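Local coordinates for dihydrodipicolinate synthase family protein (Sinorhizobium meliloti, PDB 4DNH) that is of unknown function but folds as a TIM barrel and may be related to dihydrodipicolinate synthase, at residues P57-R68 and E95-E106. Numbering follows the deposited sequence.
Sequences PAIDWERTLAFR and EARELIRRSLAE
Trp61 lies under the guanidinium of Arg102 in a cation-pi stack: Arg102 CZ stands over the face, 3.8 Å from the centroid of the five-membered ring. The two planes are 20° apart. The arginine chain turns at chi2 (-96°), which carries its guanidinium over the indole face, while its NE forms a 2.9 Å salt bridge with Glu98 OE2, met from above the carboxylate plane. Glu98 also forms a salt bridge with Arg101, and its CG touches Trp61 CH2 at 3.6 Å. The indole's opposite face rests on Ile59 CG2, and Leu99 CB meets its edge in plane. With CG anti to the backbone N (chi1 177°), Leu99 reaches across to place CD1 3.7 Å from Thr64 CG2. Replacing Trp61 by an alanine is likely to take the aromatic platform from the Arg102 guanidinium and open a gap beside Leu99. Further along, Leu65 packs on helix 95-106, its CD2 3.7 Å from Ser103 OG and its CD1 against Glu106, whose OE1 bonds to His69. Arg68 and Ser103 share Glu80, at the end of strand 77-80, as polar partner. Segments 61-68 and 95-106, from successive outer helices of the barrel (61-73 and 93-108), cross obliquely with axes 10.5 Å apart. Apolar packing and one stacked cation join them directly, and the Glu98 carboxylate probably offsets the charge brought onto the indole.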
loop_
_atom_site.group_PDB
_atom_site.type_symbol
_atom_site.label_atom_id
_atom_site.label_comp_id
_atom_site.label_asym_id
_atom_site.label_seq_id
_atom_site.Cartn_x
_atom_site.Cartn_y
_atom_site.Cartn_z
ATOM N N PRO A 57 -14.100 9.225 -10.139
ATOM C CA PRO A 57 -14.480 8.515 -8.921
ATOM C C PRO A 57 -15.493 9.280 -8.059
ATOM O O PRO A 57 -15.636 10.497 -8.188
ATOM C CB PRO A 57 -13.152 8.401 -8.185
ATOM C CG PRO A 57 -12.470 9.698 -8.521
ATOM C CD PRO A 57 -12.896 10.052 -9.922
ATOM N N ALA A 58 -16.196 8.543 -7.205
ATOM C CA ALA A 58 -17.095 9.111 -6.210
ATOM C C ALA A 58 -16.814 8.344 -4.948
ATOM O O ALA A 58 -16.913 7.112 -4.941
ATOM C CB ALA A 58 -18.532 8.934 -6.626
ATOM N N ILE A 59 -16.442 9.057 -3.894
ATOM C CA ILE A 59 -15.887 8.423 -2.703
ATOM C C ILE A 59 -16.870 8.458 -1.539
ATOM O O ILE A 59 -17.586 9.439 -1.332
ATOM C CB ILE A 59 -14.542 9.086 -2.308
ATOM C CG1 ILE A 59 -13.500 8.860 -3.419
ATOM C CG2 ILE A 59 -14.031 8.562 -0.967
ATOM C CD1 ILE A 59 -12.270 9.743 -3.334
ATOM N N ASP A 60 -16.919 7.370 -0.788
ATOM C CA ASP A 60 -17.647 7.364 0.458
ATOM C C ASP A 60 -16.677 7.790 1.557
ATOM O O ASP A 60 -15.905 6.982 2.052
ATOM C CB ASP A 60 -18.192 5.960 0.714
ATOM C CG ASP A 60 -18.971 5.864 2.000
ATOM O OD1 ASP A 60 -18.997 6.845 2.772
ATOM O OD2 ASP A 60 -19.563 4.801 2.253
ATOM N N TRP A 61 -16.699 9.060 1.934
ATOM C CA TRP A 61 -15.779 9.571 2.973
ATOM C C TRP A 61 -15.888 8.902 4.320
ATOM O O TRP A 61 -14.879 8.564 4.933
ATOM C CB TRP A 61 -15.931 11.069 3.101
ATOM C CG TRP A 61 -15.649 11.729 1.781
ATOM C CD1 TRP A 61 -16.559 12.319 0.914
ATOM C CD2 TRP A 61 -14.350 11.835 1.107
ATOM N NE1 TRP A 61 -15.922 12.812 -0.200
ATOM C CE2 TRP A 61 -14.597 12.540 -0.150
ATOM C CE3 TRP A 61 -13.049 11.452 1.423
ATOM C CZ2 TRP A 61 -13.583 12.826 -1.041
ATOM C CZ3 TRP A 61 -12.031 11.747 0.519
ATOM C CH2 TRP A 61 -12.294 12.413 -0.693
ATOM N N GLU A 62 -17.114 8.701 4.790
ATOM C CA GLU A 62 -17.362 8.100 6.086
ATOM C C GLU A 62 -16.741 6.708 6.132
ATOM O O GLU A 62 -15.962 6.395 7.035
ATOM C CB GLU A 62 -18.869 8.065 6.370
ATOM C CG GLU A 62 -19.238 7.701 7.802
ATOM C CD GLU A 62 -19.647 6.238 7.994
ATOM O OE1 GLU A 62 -19.357 5.382 7.127
ATOM O OE2 GLU A 62 -20.274 5.936 9.041
ATOM N N ARG A 63 -17.056 5.883 5.140
ATOM C CA ARG A 63 -16.516 4.548 5.105
ATOM C C ARG A 63 -14.985 4.531 4.899
ATOM O O ARG A 63 -14.288 3.714 5.506
ATOM C CB ARG A 63 -17.234 3.733 4.045
ATOM C CG ARG A 63 -17.411 2.272 4.407
ATOM C CD ARG A 63 -18.706 2.013 5.163
ATOM N NE ARG A 63 -18.717 2.609 6.496
ATOM C CZ ARG A 63 -18.134 2.104 7.583
ATOM N NH1 ARG A 63 -17.460 0.964 7.531
ATOM N NH2 ARG A 63 -18.226 2.755 8.738
ATOM N N THR A 64 -14.465 5.429 4.066
ATOM C CA THR A 64 -13.018 5.531 3.834
ATOM C C THR A 64 -12.274 5.940 5.098
ATOM O O THR A 64 -11.279 5.314 5.462
ATOM C CB THR A 64 -12.703 6.521 2.693
ATOM O OG1 THR A 64 -13.265 6.021 1.475
ATOM C CG2 THR A 64 -11.219 6.714 2.506
ATOM N N LEU A 65 -12.767 6.974 5.786
ATOM C CA LEU A 65 -12.128 7.419 7.028
ATOM C C LEU A 65 -12.297 6.429 8.175
ATOM O O LEU A 65 -11.383 6.262 8.975
ATOM C CB LEU A 65 -12.579 8.814 7.436
ATOM C CG LEU A 65 -12.475 9.919 6.387
ATOM C CD1 LEU A 65 -13.275 11.152 6.823
ATOM C CD2 LEU A 65 -11.018 10.261 6.101
ATOM N N ALA A 66 -13.438 5.754 8.248
ATOM C CA ALA A 66 -13.617 4.703 9.258
ATOM C C ALA A 66 -12.499 3.670 9.174
ATOM O O ALA A 66 -12.071 3.130 10.185
ATOM C CB ALA A 66 -14.969 4.031 9.140
ATOM N N PHE A 67 -12.005 3.413 7.970
ATOM C CA PHE A 67 -10.921 2.441 7.822
ATOM C C PHE A 67 -9.551 2.955 8.306
ATOM O O PHE A 67 -8.770 2.193 8.846
ATOM C CB PHE A 67 -10.855 1.914 6.391
ATOM C CG PHE A 67 -9.881 0.810 6.215
ATOM C CD1 PHE A 67 -10.195 -0.484 6.637
ATOM C CD2 PHE A 67 -8.633 1.053 5.637
ATOM C CE1 PHE A 67 -9.286 -1.521 6.486
ATOM C CE2 PHE A 67 -7.727 0.020 5.486
ATOM C CZ PHE A 67 -8.053 -1.267 5.913
ATOM N N ARG A 68 -9.251 4.232 8.110
ATOM C CA ARG A 68 -8.109 4.835 8.792
ATOM C C ARG A 68 -8.161 4.665 10.324
ATOM O O ARG A 68 -7.141 4.358 10.951
ATOM C CB ARG A 68 -7.976 6.304 8.418
ATOM C CG ARG A 68 -7.316 6.530 7.067
ATOM C CD ARG A 68 -8.322 6.528 5.928
ATOM N NE ARG A 68 -7.654 6.385 4.630
ATOM C CZ ARG A 68 -7.990 5.516 3.674
ATOM N NH1 ARG A 68 -9.028 4.690 3.848
ATOM N NH2 ARG A 68 -7.276 5.476 2.539
ATOM N N GLU A 95 -9.010 14.506 -5.823
ATOM C CA GLU A 95 -9.560 13.571 -4.858
ATOM C C GLU A 95 -8.503 13.095 -3.855
ATOM O O GLU A 95 -8.819 12.857 -2.698
ATOM C CB GLU A 95 -10.151 12.372 -5.584
ATOM C CG GLU A 95 -11.361 12.702 -6.440
ATOM C CD GLU A 95 -11.010 13.337 -7.782
ATOM O OE1 GLU A 95 -9.971 12.988 -8.402
ATOM O OE2 GLU A 95 -11.802 14.195 -8.223
ATOM N N ALA A 96 -7.258 12.967 -4.312
ATOM C CA ALA A 96 -6.132 12.599 -3.458
ATOM C C ALA A 96 -5.831 13.692 -2.422
ATOM O O ALA A 96 -5.633 13.397 -1.246
ATOM C CB ALA A 96 -4.896 12.284 -4.293
ATOM N N ARG A 97 -5.798 14.942 -2.879
ATOM C CA ARG A 97 -5.639 16.114 -2.024
ATOM C C ARG A 97 -6.769 16.175 -0.977
ATOM O O ARG A 97 -6.524 16.413 0.207
ATOM C CB ARG A 97 -5.632 17.371 -2.892
ATOM C CG ARG A 97 -5.304 18.655 -2.153
ATOM C CD ARG A 97 -5.742 19.880 -2.936
ATOM N NE ARG A 97 -5.373 21.105 -2.228
ATOM C CZ ARG A 97 -4.620 22.084 -2.731
ATOM N NH1 ARG A 97 -4.158 22.014 -3.979
ATOM N NH2 ARG A 97 -4.339 23.145 -1.984
ATOM N N GLU A 98 -8.000 15.913 -1.400
ATOM C CA GLU A 98 -9.122 15.949 -0.472
ATOM C C GLU A 98 -9.013 14.830 0.560
ATOM O O GLU A 98 -9.276 15.043 1.735
ATOM C CB GLU A 98 -10.448 15.921 -1.229
ATOM C CG GLU A 98 -11.707 15.952 -0.378
ATOM C CD GLU A 98 -11.950 17.270 0.348
ATOM O OE1 GLU A 98 -11.024 18.118 0.452
ATOM O OE2 GLU A 98 -13.094 17.452 0.834
ATOM N N LEU A 99 -8.565 13.654 0.133
ATOM C CA LEU A 99 -8.439 12.520 1.051
ATOM C C LEU A 99 -7.352 12.807 2.079
ATOM O O LEU A 99 -7.522 12.568 3.276
ATOM C CB LEU A 99 -8.145 11.251 0.274
ATOM C CG LEU A 99 -7.910 9.942 1.015
ATOM C CD1 LEU A 99 -8.992 9.660 2.052
ATOM C CD2 LEU A 99 -7.839 8.822 -0.017
ATOM N N ILE A 100 -6.252 13.365 1.602
ATOM C CA ILE A 100 -5.179 13.809 2.463
ATOM C C ILE A 100 -5.679 14.832 3.494
ATOM O O ILE A 100 -5.440 14.677 4.678
ATOM C CB ILE A 100 -3.979 14.324 1.636
ATOM C CG1 ILE A 100 -3.311 13.136 0.918
ATOM C CG2 ILE A 100 -2.997 15.077 2.528
ATOM C CD1 ILE A 100 -2.184 13.496 -0.032
ATOM N N ARG A 101 -6.406 15.843 3.036
ATOM C CA ARG A 101 -6.993 16.866 3.910
ATOM C C ARG A 101 -7.917 16.286 5.002
ATOM O O ARG A 101 -7.737 16.583 6.182
ATOM C CB ARG A 101 -7.724 17.911 3.064
ATOM C CG ARG A 101 -8.303 19.076 3.843
ATOM C CD ARG A 101 -9.406 19.751 3.045
ATOM N NE ARG A 101 -10.446 20.227 3.950
ATOM C CZ ARG A 101 -11.687 19.747 4.031
ATOM N NH1 ARG A 101 -12.103 18.776 3.229
ATOM N NH2 ARG A 101 -12.526 20.267 4.914
ATOM N N ARG A 102 -8.888 15.461 4.615
ATOM C CA ARG A 102 -9.774 14.799 5.593
ATOM C C ARG A 102 -9.009 13.912 6.582
ATOM O O ARG A 102 -9.226 14.009 7.789
ATOM C CB ARG A 102 -10.829 13.943 4.908
ATOM C CG ARG A 102 -11.467 14.585 3.707
ATOM C CD ARG A 102 -12.754 15.250 4.072
ATOM N NE ARG A 102 -13.575 15.470 2.887
ATOM C CZ ARG A 102 -14.892 15.304 2.857
ATOM N NH1 ARG A 102 -15.540 14.881 3.945
ATOM N NH2 ARG A 102 -15.554 15.546 1.733
ATOM N N SER A 103 -8.122 13.050 6.074
ATOM C CA SER A 103 -7.348 12.144 6.935
ATOM C C SER A 103 -6.452 12.852 7.962
ATOM O O SER A 103 -6.419 12.454 9.130
ATOM C CB SER A 103 -6.528 11.165 6.106
ATOM O OG SER A 103 -7.358 10.124 5.641
ATOM N N LEU A 104 -5.746 13.898 7.533
ATOM C CA LEU A 104 -4.967 14.719 8.459
ATOM C C LEU A 104 -5.857 15.264 9.563
ATOM O O LEU A 104 -5.498 15.192 10.743
ATOM C CB LEU A 104 -4.190 15.829 7.729
ATOM C CG LEU A 104 -3.027 15.268 6.878
ATOM C CD1 LEU A 104 -2.440 16.311 5.944
ATOM C CD2 LEU A 104 -1.926 14.651 7.741
ATOM N N ALA A 105 -7.042 15.752 9.186
ATOM C CA ALA A 105 -7.991 16.291 10.162
ATOM C C ALA A 105 -8.468 15.206 11.112
ATOM O O ALA A 105 -8.608 15.464 12.296
ATOM C CB ALA A 105 -9.164 16.974 9.480
ATOM N N GLU A 106 -8.696 13.989 10.615
ATOM C CA GLU A 106 -9.074 12.891 11.513
ATOM C C GLU A 106 -7.937 12.606 12.480
ATOM O O GLU A 106 -8.169 12.492 13.682
ATOM C CB GLU A 106 -9.444 11.605 10.758
ATOM C CG GLU A 106 -10.776 11.627 10.027
ATOM C CD GLU A 106 -11.960 11.976 10.908
ATOM O OE1 GLU A 106 -12.077 11.431 12.024
ATOM O OE2 GLU A 106 -12.781 12.802 10.474
#